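Local structure of uncharacterized protein (Bacteroides fragilis, 3EWL) at residues M5-F10 against K120-K125. The protein is of unknown function, though the thioredoxin-like fold of this C-terminal part of a longer protein is consistent with a thiol-disulfide redox role. Residues are numbered along the deposited sequence; the frame is centred on the assembly and turned at random.
Sequences MKAADF and KRVILK
Backbone atoms do most of the joining where the loop 5-10 meets the outer strand 122-124 and the turn leading into it. Lys6 and Arg121 form a single antiparallel bridge of the non-hydrogen-bonded kind, with a bond on either side. Val122 N donates its hydrogen to Met5 O at 2.8 Å, almost straight at 177°, and Ala7 N reaches Lys120 O at 2.9 Å. Each N-H points almost head-on at its carbonyl oxygen (C=O...N 164° and 167°). Met5 O also lies 3.5 Å from Arg121 CA, a CA-H...O contact.

Arg121 leans away from the loop at its CB, which grazes Met5 O at 4.2 Å. CG, anti to the backbone N, passes that oxygen at about the same range. The chain then bends at chi2 and again at chi3, and the guanidinium ends with NH1 hydrogen-bonded to Gly4 O. A long, flexible residue suits this exposed place: its stem runs past one carbonyl and its tip grips another.

Val122, buried and beta-branched, suits the strand's start: its CG2 lies 3.8 Å from Ala7 CB and 3.5 Å from Met5 O, the oxygen its own N-H holds. Both side chains also touch Leu116 on strand 112-116. Ala7 is short enough for its CB to sit 3.3 Å from Lys120 O beside its own N-H bond. The Lys120 side chain runs off elsewhere, where NZ bonds to Leu25 O.

Two peptide hydrogen bonds thus pin the N-terminal loop to the edge of the thioredoxin-like sheet, with a small aliphatic contact alongside and the Arg121 guanidinium adding a polar tie to Gly4 O.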
loop_
_atom_site.group_PDB
_atom_site.type_symbol
_atom_site.label_atom_id
_atom_site.label_comp_id
_atom_site.label_asym_id
_atom_site.label_seq_id
_atom_site.Cartn_x
_atom_site.Cartn_y
_atom_site.Cartn_z
HETATM N N MSE A 5 -3.756 -4.313 -15.829
HETATM C CA MSE A 5 -2.321 -4.443 -16.137
HETATM C C MSE A 5 -1.532 -5.053 -15.007
HETATM O O MSE A 5 -1.967 -5.003 -13.874
HETATM C CB MSE A 5 -1.690 -3.087 -16.476
HETATM C CG MSE A 5 -2.410 -2.363 -17.550
HETATM SE SE MSE A 5 -2.187 -3.229 -19.299
HETATM C CE MSE A 5 -2.637 -1.544 -20.249
ATOM N N LYS A 6 -0.372 -5.634 -15.341
ATOM C CA LYS A 6 0.645 -5.961 -14.344
ATOM C C LYS A 6 1.070 -4.670 -13.598
ATOM O O LYS A 6 1.582 -3.718 -14.193
ATOM C CB LYS A 6 1.854 -6.646 -14.994
ATOM C CG LYS A 6 2.931 -7.051 -13.994
ATOM C CD LYS A 6 3.915 -8.088 -14.547
ATOM C CE LYS A 6 5.212 -7.411 -14.982
ATOM N NZ LYS A 6 6.440 -8.073 -14.452
ATOM N N ALA A 7 0.822 -4.646 -12.295
ATOM C CA ALA A 7 1.195 -3.519 -11.468
ATOM C C ALA A 7 2.699 -3.283 -11.650
ATOM O O ALA A 7 3.470 -4.250 -11.666
ATOM C CB ALA A 7 0.891 -3.833 -10.038
ATOM N N ALA A 8 3.105 -2.024 -11.870
ATOM C CA ALA A 8 4.532 -1.684 -11.922
ATOM C C ALA A 8 5.308 -2.112 -10.652
ATOM O O ALA A 8 4.884 -1.877 -9.513
ATOM C CB ALA A 8 4.744 -0.189 -12.198
ATOM N N ASP A 9 6.451 -2.760 -10.875
ATOM C CA ASP A 9 7.322 -3.187 -9.805
ATOM C C ASP A 9 8.258 -2.050 -9.388
ATOM O O ASP A 9 8.617 -1.173 -10.202
ATOM C CB ASP A 9 8.099 -4.429 -10.263
ATOM C CG ASP A 9 8.595 -5.279 -9.105
ATOM O OD1 ASP A 9 8.185 -5.007 -7.941
ATOM O OD2 ASP A 9 9.408 -6.224 -9.362
ATOM N N PHE A 10 8.628 -2.052 -8.117
ATOM C CA PHE A 10 9.571 -1.072 -7.548
ATOM C C PHE A 10 10.211 -1.663 -6.299
ATOM O O PHE A 10 9.724 -2.660 -5.743
ATOM C CB PHE A 10 8.837 0.222 -7.148
ATOM C CG PHE A 10 7.635 -0.021 -6.297
ATOM C CD1 PHE A 10 7.722 0.026 -4.901
ATOM C CD2 PHE A 10 6.404 -0.295 -6.883
ATOM C CE1 PHE A 10 6.600 -0.212 -4.113
ATOM C CE2 PHE A 10 5.261 -0.558 -6.083
ATOM C CZ PHE A 10 5.371 -0.503 -4.712
ATOM N N LYS A 120 -0.190 -10.120 -9.149
ATOM C CA LYS A 120 0.162 -8.701 -9.090
ATOM C C LYS A 120 -0.481 -7.961 -10.232
ATOM O O LYS A 120 0.015 -6.916 -10.684
ATOM C CB LYS A 120 1.677 -8.497 -9.150
ATOM C CG LYS A 120 2.430 -9.082 -8.015
ATOM C CD LYS A 120 1.783 -8.731 -6.712
ATOM C CE LYS A 120 2.102 -9.789 -5.675
ATOM N NZ LYS A 120 3.193 -9.295 -4.872
ATOM N N ARG A 121 -1.583 -8.500 -10.728
ATOM C CA ARG A 121 -2.361 -7.758 -11.692
ATOM C C ARG A 121 -3.227 -6.713 -10.977
ATOM O O ARG A 121 -3.754 -7.000 -9.900
ATOM C CB ARG A 121 -3.199 -8.725 -12.506
ATOM C CG ARG A 121 -4.466 -8.092 -12.972
ATOM C CD ARG A 121 -4.641 -8.316 -14.433
ATOM N NE ARG A 121 -5.200 -9.634 -14.706
ATOM C CZ ARG A 121 -5.821 -9.927 -15.838
ATOM N NH1 ARG A 121 -5.958 -8.982 -16.777
ATOM N NH2 ARG A 121 -6.308 -11.161 -16.024
ATOM N N VAL A 122 -3.355 -5.502 -11.550
ATOM C CA VAL A 122 -4.171 -4.457 -10.938
ATOM C C VAL A 122 -5.659 -4.818 -11.107
ATOM O O VAL A 122 -6.169 -4.853 -12.235
ATOM C CB VAL A 122 -3.900 -3.073 -11.563
ATOM C CG1 VAL A 122 -4.894 -2.068 -11.033
ATOM C CG2 VAL A 122 -2.452 -2.602 -11.313
ATOM N N ILE A 123 -6.341 -5.168 -10.018
ATOM C CA ILE A 123 -7.758 -5.527 -10.136
ATOM C C ILE A 123 -8.661 -4.375 -9.691
ATOM O O ILE A 123 -9.772 -4.243 -10.170
ATOM C CB ILE A 123 -8.163 -6.918 -9.462
ATOM C CG1 ILE A 123 -7.869 -6.964 -7.994
ATOM C CG2 ILE A 123 -7.538 -8.153 -10.150
ATOM C CD1 ILE A 123 -8.543 -8.172 -7.308
ATOM N N LEU A 124 -8.197 -3.532 -8.769
ATOM C CA LEU A 124 -8.882 -2.259 -8.533
ATOM C C LEU A 124 -7.835 -1.172 -8.573
ATOM O O LEU A 124 -6.810 -1.267 -7.873
ATOM C CB LEU A 124 -9.641 -2.208 -7.189
ATOM C CG LEU A 124 -10.866 -3.080 -6.933
ATOM C CD1 LEU A 124 -11.370 -2.841 -5.503
ATOM C CD2 LEU A 124 -12.002 -2.780 -7.937
ATOM N N LYS A 125 -8.103 -0.150 -9.388
ATOM C CA LYS A 125 -7.190 0.970 -9.608
ATOM C C LYS A 125 -7.640 2.266 -8.891
ATOM O O LYS A 125 -8.774 2.678 -9.046
ATOM C CB LYS A 125 -7.006 1.211 -11.115
ATOM C CG LYS A 125 -6.657 2.670 -11.439
ATOM C CD LYS A 125 -5.862 2.867 -12.681
ATOM C CE LYS A 125 -5.298 4.279 -12.628
ATOM N NZ LYS A 125 -4.160 4.354 -13.537
#